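PDB 6YZG: surface-associated protein CshB from Streptococcus gordonii, which probably serves as a wall-anchored adhesin that binds host fibronectin, represented here by a chain that includes its non-repetitive domain 2. Local coordinates for residues L200-S204 and V205-K209; T63-P66 and D67-N70; T183-M186 and L187-D191; D147-P150 and G151-A154. One frame throughout, in Å; residues are numbered along the deposited sequence.

Interaction 1: L200-S204 and V205-K209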
loop_
_atom_site.group_PDB
_atom_site.type_symbol
_atom_site.label_atom_id
_atom_site.label_comp_id
_atom_site.label_asym_id
_atom_site.label_seq_id
_atom_site.Cartn_x
_atom_site.Cartn_y
_atom_site.Cartn_z
ATOM N N LEU A 200 -0.355 3.267 -17.958
ATOM C CA LEU A 200 -0.708 2.502 -19.166
ATOM C C LEU A 200 -1.334 3.393 -20.221
ATOM O O LEU A 200 -1.324 3.045 -21.417
ATOM C CB LEU A 200 -1.622 1.333 -18.833
ATOM C CG LEU A 200 -1.033 0.320 -17.858
ATOM C CD1 LEU A 200 -1.972 -0.853 -17.741
ATOM C CD2 LEU A 200 0.338 -0.135 -18.292
ATOM N N LYS A 201 -1.742 4.580 -19.830
ATOM C CA LYS A 201 -2.179 5.578 -20.818
ATOM C C LYS A 201 -1.023 6.185 -21.590
ATOM O O LYS A 201 -1.240 6.793 -22.680
ATOM C CB LYS A 201 -3.042 6.677 -20.194
ATOM C CG LYS A 201 -4.313 6.186 -19.535
ATOM C CD LYS A 201 -5.078 7.274 -18.884
ATOM C CE LYS A 201 -6.193 6.697 -18.054
ATOM N NZ LYS A 201 -6.966 7.787 -17.422
ATOM N N ASP A 202 0.222 6.050 -21.161
ATOM C CA ASP A 202 1.407 6.505 -21.902
ATOM C C ASP A 202 1.717 5.433 -22.934
ATOM O O ASP A 202 2.227 4.380 -22.614
ATOM C CB ASP A 202 2.574 6.713 -20.940
ATOM C CG ASP A 202 3.815 7.239 -21.588
ATOM O OD1 ASP A 202 3.895 7.207 -22.846
ATOM O OD2 ASP A 202 4.753 7.626 -20.877
ATOM N N LYS A 203 1.423 5.734 -24.184
ATOM C CA LYS A 203 1.572 4.775 -25.283
ATOM C C LYS A 203 2.945 4.857 -25.932
ATOM O O LYS A 203 3.192 4.124 -26.957
ATOM C CB LYS A 203 0.449 5.021 -26.313
ATOM C CG LYS A 203 -0.953 4.877 -25.785
ATOM C CD LYS A 203 -1.246 3.580 -25.196
ATOM C CE LYS A 203 -2.699 3.498 -24.778
ATOM N NZ LYS A 203 -2.978 2.224 -24.107
ATOM N N SER A 204 3.867 5.652 -25.403
ATOM C CA SER A 204 5.238 5.763 -25.929
ATOM C C SER A 204 6.104 4.567 -25.477
ATOM O O SER A 204 7.188 4.391 -26.051
ATOM C CB SER A 204 5.878 7.034 -25.480
ATOM O OG SER A 204 6.228 6.988 -24.066
ATOM N N VAL A 205 5.649 3.777 -24.537
ATOM C CA VAL A 205 6.396 2.631 -23.964
ATOM C C VAL A 205 5.499 1.399 -23.899
ATOM O O VAL A 205 4.274 1.539 -23.632
ATOM C CB VAL A 205 6.901 3.045 -22.583
ATOM C CG1 VAL A 205 7.527 1.842 -21.910
ATOM C CG2 VAL A 205 7.827 4.236 -22.610
ATOM N N ASP A 206 6.064 0.226 -24.072
ATOM C CA ASP A 206 5.433 -1.072 -23.825
ATOM C C ASP A 206 5.669 -1.483 -22.362
ATOM O O ASP A 206 6.721 -2.072 -22.045
ATOM C CB ASP A 206 5.885 -2.144 -24.795
ATOM C CG ASP A 206 5.153 -3.463 -24.542
ATOM O OD1 ASP A 206 4.361 -3.562 -23.596
ATOM O OD2 ASP A 206 5.342 -4.385 -25.367
ATOM N N TRP A 207 4.794 -1.080 -21.460
ATOM C CA TRP A 207 5.007 -1.270 -20.012
ATOM C C TRP A 207 5.030 -2.750 -19.712
ATOM O O TRP A 207 5.603 -3.134 -18.690
ATOM C CB TRP A 207 3.900 -0.549 -19.230
ATOM C CG TRP A 207 3.927 0.905 -19.534
ATOM C CD1 TRP A 207 3.065 1.577 -20.361
ATOM C CD2 TRP A 207 4.963 1.857 -19.210
ATOM N NE1 TRP A 207 3.461 2.858 -20.475
ATOM C CE2 TRP A 207 4.612 3.117 -19.761
ATOM C CE3 TRP A 207 6.142 1.807 -18.440
ATOM C CZ2 TRP A 207 5.352 4.278 -19.624
ATOM C CZ3 TRP A 207 6.867 2.942 -18.297
ATOM C CH2 TRP A 207 6.527 4.160 -18.891
ATOM N N TYR A 208 4.380 -3.609 -20.495
ATOM C CA TYR A 208 4.418 -5.056 -20.204
ATOM C C TYR A 208 5.858 -5.559 -20.301
ATOM O O TYR A 208 6.178 -6.599 -19.643
ATOM C CB TYR A 208 3.520 -5.847 -21.156
ATOM C CG TYR A 208 2.099 -5.424 -21.036
ATOM C CD1 TYR A 208 1.398 -5.581 -19.852
ATOM C CD2 TYR A 208 1.447 -4.880 -22.134
ATOM C CE1 TYR A 208 0.055 -5.205 -19.751
ATOM C CE2 TYR A 208 0.144 -4.434 -22.023
ATOM C CZ TYR A 208 -0.556 -4.601 -20.838
ATOM O OH TYR A 208 -1.863 -4.159 -20.784
ATOM N N LYS A 209 6.702 -4.899 -21.064
ATOM C CA LYS A 209 8.126 -5.304 -21.201
ATOM C C LYS A 209 8.987 -4.559 -20.159
ATOM O O LYS A 209 10.206 -4.754 -20.184
ATOM C CB LYS A 209 8.652 -5.202 -22.627
ATOM C CG LYS A 209 7.892 -6.122 -23.587
ATOM C CD LYS A 209 7.849 -7.562 -23.085
ATOM C CE LYS A 209 7.050 -8.524 -23.958
ATOM N NZ LYS A 209 7.682 -8.703 -25.281
HETATM O O HOH W 1 1.655 1.525 -23.856
#
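The indole of W207 folds over the preceding chain and points its ring N-H at the backbone of D202, where NE1 gives a hydrogen bond of 2.9 Å to D202 O. The acceptor sits 15° out of the ring plane and the N-H...O angle is 157°, so the bond leaves the ring edge nearly straight and fixes the indole's rotation. L200 CD2 packs 3.7 Å from W207 CB, the two side chains sliding past each other in opposite directions. One face of the indole is occupied by the methyl V205 CG1, 3.6 Å above the plane and over its centre. A water donates to D202 O and to V205 O (2.6 Å), tying the two carbonyls together.

The D202 carboxylate, its CG anti to the backbone N (chi1 -177°), reaches forward to S204, while OD2 also lies 3.6 Å from W207 CZ2 where the two side chains cross at about a right angle. D202 OD1 accepts from S204 N on its anti side at 3.0 Å, an Asx turn, and from S204 OG on its syn side at 2.6 Å, both from the same face. T74 also bonds this oxygen, so the turn that presents D202 O is itself well held.

The bend links helix 198-201 to the 3-10 turn at 207-209. L200 leans on L187 and D191 of helix 184-193, W207 touches N120 of strand 119-131, and A251 of the second subunit packs on the indole.

Interaction 2: T63-P66 and D67-N70. Unlike the reference sequence in segment 63-66: D65 (reference Asn).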
loop_
_atom_site.group_PDB
_atom_site.type_symbol
_atom_site.label_atom_id
_atom_site.label_comp_id
_atom_site.label_asym_id
_atom_site.label_seq_id
_atom_site.Cartn_x
_atom_site.Cartn_y
_atom_site.Cartn_z
ATOM N N THR A 63 9.035 1.151 -29.850
ATOM C CA THR A 63 9.035 1.924 -28.569
ATOM C C THR A 63 10.450 1.958 -27.975
ATOM O O THR A 63 10.660 2.700 -27.036
ATOM C CB THR A 63 8.074 1.358 -27.534
ATOM O OG1 THR A 63 8.400 -0.002 -27.238
ATOM C CG2 THR A 63 6.618 1.392 -28.004
ATOM N N TYR A 64 11.359 1.119 -28.437
ATOM C CA TYR A 64 12.762 1.281 -28.014
ATOM C C TYR A 64 13.285 2.608 -28.483
ATOM O O TYR A 64 13.232 2.890 -29.727
ATOM C CB TYR A 64 13.627 0.132 -28.501
ATOM C CG TYR A 64 15.110 0.405 -28.399
ATOM C CD1 TYR A 64 15.740 0.610 -27.179
ATOM C CD2 TYR A 64 15.893 0.444 -29.540
ATOM C CE1 TYR A 64 17.100 0.847 -27.101
ATOM C CE2 TYR A 64 17.255 0.632 -29.473
ATOM C CZ TYR A 64 17.868 0.794 -28.244
ATOM O OH TYR A 64 19.209 1.042 -28.112
ATOM N N ASP A 65 13.769 3.453 -27.596
ATOM C CA ASP A 65 14.210 4.811 -27.972
ATOM C C ASP A 65 15.549 5.046 -27.288
ATOM O O ASP A 65 15.577 5.468 -26.109
ATOM C CB ASP A 65 13.174 5.841 -27.517
ATOM C CG ASP A 65 13.577 7.247 -27.895
ATOM O OD1 ASP A 65 14.659 7.390 -28.524
ATOM O OD2 ASP A 65 12.828 8.191 -27.529
ATOM N N PRO A 66 16.710 4.809 -27.945
ATOM C CA PRO A 66 17.993 5.001 -27.282
ATOM C C PRO A 66 18.249 6.455 -26.908
ATOM O O PRO A 66 19.128 6.681 -26.096
ATOM C CB PRO A 66 19.020 4.451 -28.281
ATOM C CG PRO A 66 18.336 4.621 -29.608
ATOM C CD PRO A 66 16.860 4.378 -29.345
ATOM N N ASP A 67 17.503 7.387 -27.493
ATOM C CA ASP A 67 17.626 8.852 -27.227
ATOM C C ASP A 67 16.601 9.369 -26.194
ATOM O O ASP A 67 16.542 10.583 -25.925
ATOM C CB ASP A 67 17.508 9.637 -28.537
ATOM C CG ASP A 67 18.606 9.272 -29.516
ATOM O OD1 ASP A 67 19.739 9.080 -29.063
ATOM O OD2 ASP A 67 18.274 9.072 -30.688
ATOM N N ALA A 68 15.878 8.447 -25.548
ATOM C CA ALA A 68 14.910 8.839 -24.513
ATOM C C ALA A 68 15.618 9.558 -23.368
ATOM O O ALA A 68 16.732 9.226 -23.024
ATOM C CB ALA A 68 14.168 7.636 -24.008
ATOM N N GLU A 69 14.923 10.493 -22.763
ATOM C CA GLU A 69 15.421 11.319 -21.659
ATOM C C GLU A 69 14.531 11.078 -20.435
ATOM O O GLU A 69 13.339 10.740 -20.589
ATOM C CB GLU A 69 15.390 12.813 -22.018
ATOM C CG GLU A 69 16.350 13.202 -23.128
ATOM C CD GLU A 69 16.222 14.662 -23.548
ATOM O OE1 GLU A 69 16.324 15.540 -22.661
ATOM O OE2 GLU A 69 15.974 14.925 -24.749
ATOM N N ASN A 70 15.074 11.263 -19.248
ATOM C CA ASN A 70 14.287 11.273 -18.001
ATOM C C ASN A 70 13.181 12.312 -18.112
ATOM O O ASN A 70 13.446 13.437 -18.587
ATOM C CB ASN A 70 15.144 11.513 -16.780
ATOM C CG ASN A 70 16.018 10.314 -16.466
ATOM O OD1 ASN A 70 15.814 9.202 -16.972
ATOM N ND2 ASN A 70 16.944 10.562 -15.541
HETATM O O HOH W 2 15.092 8.094 -31.214
#
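With CG anti to the backbone N (chi1 -179°) and OD1 eclipsing CA, so that the carboxylate plane contains the CA-CB bond, D65 carries its OD1 forward over the turn, to D67 N at 3.0 Å. The amide N-H meets that oxygen from above the carboxylate plane, 50° out of it, and its N-H...O angle of 138° makes this a bent bond. D67 keeps its own CG anti to the carbonyl carbon, beside its backbone N, and from there its OD2 comes within 4.5 Å of D65 OD1.

The backbone closes the same turn. A68 N donates to D65 O at 3.0 Å in a fairly straight bond, completing a type I beta turn from D65 to A68 with P66 and D67 at its corners. D65 thus holds the turn twice, through its carbonyl and through its side chain. A68 CB lies 3.8 Å from D65 OD2, so the methyl rests against the carboxylate. P66 CD packs over one face of the Y64 ring, offset toward the rim. D65 is Asn in the reference sequence.

Two acidic side chains therefore share one short turn. A water donating to D65 OD1 at 2.8 Å, and weakly to D67 OD2, sits between them and would soften their repulsion, as would the N-H of D67; the closeness might still raise the pKa of one carboxylate slightly.

Interaction 3: T183-M186 and L187-D191; sequences TKKM and LDDED
K185 and D189, one helical turn apart, cross obliquely on the outer surface of helix 184-193. The lysine leaves with CG anti to its backbone N (chi1 179°), runs extended, then bends at its last torsion (chi4 -51°), which brings NZ down onto the carboxylate. NZ bonds D189 OD2 at 3.0 Å, a salt bridge using the syn lone pair, on the side facing the other oxygen.

The pair one residue earlier is arranged differently. K184 stays extended beyond CG, and D188 OD2 touches K184 CG at 3.6 Å where the two side chains meet at a slant, while K184 NZ and D188 OD2 remain 5.0 Å apart. K184 instead makes a cation-pi contact with the ring of Y208, and D188 OD1 is bonded by the hydroxyl of that same tyrosine.

At the helix start, T183 is the N-cap: its OG1 accepts from M186 N at 3.2 Å and 162°. T183 N in turn donates weakly to M186 SD, a reciprocal bond that makes a capping box with a sulfur as one acceptor. Ordinary i to i+4 bonds then take over; L187 N to T183 O is 3.0 Å, and E190 N follows to M186 O.

L187 is the buried side chain of this turn, resting on L197, Y208 and L211 in the loops that flank helix 198-201. E190 pairs with R194 and lies on P150, while K185 and D189, both exposed, look outward.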
loop_
_atom_site.group_PDB
_atom_site.type_symbol
_atom_site.label_atom_id
_atom_site.label_comp_id
_atom_site.label_asym_id
_atom_site.label_seq_id
_atom_site.Cartn_x
_atom_site.Cartn_y
_atom_site.Cartn_z
ATOM N N THR A 183 3.158 -9.291 -12.321
ATOM C CA THR A 183 2.875 -9.962 -13.580
ATOM C C THR A 183 1.927 -9.160 -14.460
ATOM O O THR A 183 1.287 -8.198 -13.974
ATOM C CB THR A 183 2.252 -11.330 -13.298
ATOM O OG1 THR A 183 0.986 -11.099 -12.693
ATOM C CG2 THR A 183 3.108 -12.188 -12.401
ATOM N N LYS A 184 1.887 -9.538 -15.732
ATOM C CA LYS A 184 0.949 -8.905 -16.677
ATOM C C LYS A 184 -0.480 -9.004 -16.152
ATOM O O LYS A 184 -1.184 -8.031 -16.206
ATOM C CB LYS A 184 1.098 -9.553 -18.055
ATOM C CG LYS A 184 0.108 -9.029 -19.082
ATOM C CD LYS A 184 0.502 -9.311 -20.501
ATOM C CE LYS A 184 -0.326 -8.482 -21.466
ATOM N NZ LYS A 184 0.032 -8.762 -22.874
ATOM N N LYS A 185 -0.879 -10.152 -15.616
ATOM C CA LYS A 185 -2.233 -10.293 -15.048
ATOM C C LYS A 185 -2.468 -9.311 -13.915
ATOM O O LYS A 185 -3.522 -8.637 -13.858
ATOM C CB LYS A 185 -2.415 -11.749 -14.587
ATOM C CG LYS A 185 -3.799 -11.966 -13.963
ATOM C CD LYS A 185 -4.053 -13.381 -13.508
ATOM C CE LYS A 185 -5.526 -13.731 -13.512
ATOM N NZ LYS A 185 -6.330 -12.713 -12.792
ATOM N N MET A 186 -1.514 -9.142 -13.005
ATOM C CA MET A 186 -1.687 -8.219 -11.876
ATOM C C MET A 186 -1.824 -6.775 -12.392
ATOM O O MET A 186 -2.614 -5.973 -11.841
ATOM C CB MET A 186 -0.485 -8.269 -10.939
ATOM C CG MET A 186 -0.450 -9.488 -10.066
ATOM S SD MET A 186 1.218 -9.670 -9.313
ATOM C CE MET A 186 1.136 -11.382 -8.797
ATOM N N LEU A 187 -1.005 -6.426 -13.372
ATOM C CA LEU A 187 -0.998 -5.061 -13.943
ATOM C C LEU A 187 -2.358 -4.805 -14.632
ATOM O O LEU A 187 -2.937 -3.738 -14.405
ATOM C CB LEU A 187 0.220 -4.932 -14.876
ATOM C CG LEU A 187 0.362 -3.599 -15.575
ATOM C CD1 LEU A 187 0.414 -2.425 -14.604
ATOM C CD2 LEU A 187 1.586 -3.646 -16.474
ATOM N N ASP A 188 -2.866 -5.772 -15.399
ATOM C CA ASP A 188 -4.134 -5.615 -16.165
ATOM C C ASP A 188 -5.287 -5.596 -15.171
ATOM O O ASP A 188 -6.204 -4.726 -15.389
ATOM C CB ASP A 188 -4.236 -6.657 -17.267
ATOM C CG ASP A 188 -3.395 -6.323 -18.479
ATOM O OD1 ASP A 188 -3.120 -5.103 -18.710
ATOM O OD2 ASP A 188 -3.064 -7.242 -19.195
ATOM N N ASP A 189 -5.241 -6.419 -14.108
ATOM C CA ASP A 189 -6.282 -6.389 -13.048
ATOM C C ASP A 189 -6.281 -5.018 -12.380
ATOM O O ASP A 189 -7.367 -4.459 -12.154
ATOM C CB ASP A 189 -6.116 -7.494 -12.017
ATOM C CG ASP A 189 -6.437 -8.876 -12.558
ATOM O OD1 ASP A 189 -6.974 -8.971 -13.708
ATOM O OD2 ASP A 189 -6.090 -9.862 -11.856
ATOM N N GLU A 190 -5.112 -4.436 -12.114
ATOM C CA GLU A 190 -5.022 -3.109 -11.462
ATOM C C GLU A 190 -5.566 -2.066 -12.431
ATOM O O GLU A 190 -6.223 -1.106 -11.946
ATOM C CB GLU A 190 -3.581 -2.788 -11.065
ATOM C CG GLU A 190 -3.437 -1.614 -10.152
ATOM C CD GLU A 190 -3.999 -1.837 -8.744
ATOM O OE1 GLU A 190 -4.128 -0.847 -8.038
ATOM O OE2 GLU A 190 -4.277 -3.002 -8.359
ATOM N N ASP A 191 -5.352 -2.221 -13.729
ATOM C CA ASP A 191 -5.845 -1.266 -14.757
ATOM C C ASP A 191 -7.389 -1.211 -14.714
ATOM O O ASP A 191 -7.955 -0.063 -14.620
ATOM C CB ASP A 191 -5.295 -1.623 -16.120
ATOM C CG ASP A 191 -5.541 -0.558 -17.175
ATOM O OD1 ASP A 191 -5.342 0.615 -16.842
ATOM O OD2 ASP A 191 -5.812 -0.919 -18.386
#

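Interaction 4: D147-P150 and G151-A154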
loop_
_atom_site.group_PDB
_atom_site.type_symbol
_atom_site.label_atom_id
_atom_site.label_comp_id
_atom_site.label_asym_id
_atom_site.label_seq_id
_atom_site.Cartn_x
_atom_site.Cartn_y
_atom_site.Cartn_z
ATOM N N ASP A 147 6.858 2.153 -1.243
ATOM C CA ASP A 147 5.907 1.071 -1.561
ATOM C C ASP A 147 5.560 1.151 -3.053
ATOM O O ASP A 147 5.647 2.192 -3.644
ATOM C CB ASP A 147 4.620 1.175 -0.742
ATOM C CG ASP A 147 4.083 -0.203 -0.356
ATOM O OD1 ASP A 147 4.463 -1.183 -0.980
ATOM O OD2 ASP A 147 3.355 -0.299 0.625
ATOM N N ALA A 148 5.233 0.005 -3.604
ATOM C CA ALA A 148 4.844 -0.104 -5.011
ATOM C C ALA A 148 3.556 -0.928 -5.140
ATOM O O ALA A 148 3.479 -1.998 -4.624
ATOM C CB ALA A 148 5.970 -0.757 -5.770
ATOM N N ASN A 149 2.584 -0.344 -5.790
ATOM C CA ASN A 149 1.391 -1.061 -6.243
ATOM C C ASN A 149 1.734 -1.694 -7.594
ATOM O O ASN A 149 2.806 -1.474 -8.162
ATOM C CB ASN A 149 0.218 -0.093 -6.187
ATOM C CG ASN A 149 0.240 0.996 -7.216
ATOM O OD1 ASN A 149 0.481 0.724 -8.391
ATOM N ND2 ASN A 149 -0.098 2.216 -6.798
ATOM N N PRO A 150 0.874 -2.538 -8.178
ATOM C CA PRO A 150 1.191 -3.239 -9.404
ATOM C C PRO A 150 1.473 -2.363 -10.627
ATOM O O PRO A 150 1.996 -2.918 -11.583
ATOM C CB PRO A 150 -0.076 -4.090 -9.650
ATOM C CG PRO A 150 -0.626 -4.280 -8.271
ATOM C CD PRO A 150 -0.431 -2.939 -7.614
ATOM N N GLY A 151 1.148 -1.075 -10.641
ATOM C CA GLY A 151 1.511 -0.161 -11.728
ATOM C C GLY A 151 2.699 0.714 -11.442
ATOM O O GLY A 151 2.901 1.654 -12.186
ATOM N N GLU A 152 3.436 0.423 -10.386
ATOM C CA GLU A 152 4.609 1.248 -9.978
ATOM C C GLU A 152 5.839 0.351 -10.120
ATOM O O GLU A 152 5.869 -0.708 -9.513
ATOM C CB GLU A 152 4.511 1.830 -8.564
ATOM C CG GLU A 152 3.299 2.746 -8.398
ATOM C CD GLU A 152 3.099 3.291 -6.993
ATOM O OE1 GLU A 152 3.110 2.476 -6.056
ATOM O OE2 GLU A 152 2.962 4.505 -6.835
ATOM N N PHE A 153 6.817 0.747 -10.938
ATOM C CA PHE A 153 7.955 -0.116 -11.298
ATOM C C PHE A 153 9.251 0.479 -10.786
ATOM O O PHE A 153 9.560 1.658 -11.053
ATOM C CB PHE A 153 8.015 -0.282 -12.824
ATOM C CG PHE A 153 6.713 -0.701 -13.490
ATOM C CD1 PHE A 153 5.878 -1.636 -12.909
ATOM C CD2 PHE A 153 6.323 -0.089 -14.634
ATOM C CE1 PHE A 153 4.693 -1.989 -13.522
ATOM C CE2 PHE A 153 5.090 -0.357 -15.223
ATOM C CZ PHE A 153 4.327 -1.383 -14.712
ATOM N N ALA A 154 10.058 -0.370 -10.146
ATOM C CA ALA A 154 11.486 -0.077 -9.880
ATOM C C ALA A 154 12.281 -1.305 -10.306
ATOM O O ALA A 154 11.975 -2.437 -9.907
ATOM C CB ALA A 154 11.705 0.301 -8.441
#
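A type I beta turn from N149 to E152, closed by E152 N to N149 O at 3.0 Å, reverses the chain just ahead of strand 153-158. The donor approaches from above the carbonyl plane, 49° out of it. E152 then bonds back in the opposite sense: its chain leaves with CG anti to the carbonyl carbon, runs extended at chi2, and delivers OE1 to N149 N at 2.9 Å. That bond is nearly straight, 167°, and meets the carboxylate oxygen on its anti side. Carboxylate and N149 amide lie stacked with their planes 7° apart, although the two side chains cross at about a right angle. OE1 of E152 also lies 3.3 Å from A148 CA.

After the turn, F153 CE1 approaches P150 O at 3.4 Å, and G151 O lies above one face of the same ring. P150 O is buried without a polar partner.

F153 packs on L187 of helix 184-193, on P227 of strand 224-229 and on W207, Y210 and L211 in the loops, while P150 touches R229. F153 and A154 pair antiparallel with a strand of the second subunit, continuing the sheet across the interface, and D147 makes a salt bridge to R233 of that subunit.

In the fold
Interactions 1, 3 and 4 form one neighbourhood. L187 of interaction 3 is the common hub, packing on L200 and Y208 of interaction 1 and on P150 and G151 of interaction 4, while W207 meets F153. Interaction 2 stands apart, touching this group through T63, which packs on S204 and V205. Chemistry follows place: interaction 3 is mainly a surface contact whose charges pair outside a single buried leucine, and interaction 2 is a partly buried acidic turn with two exposed residues, P66 and D67. Interactions 1 and 4 are partly buried, each relying on a side chain bonded back to backbone, and both also meet the second subunit.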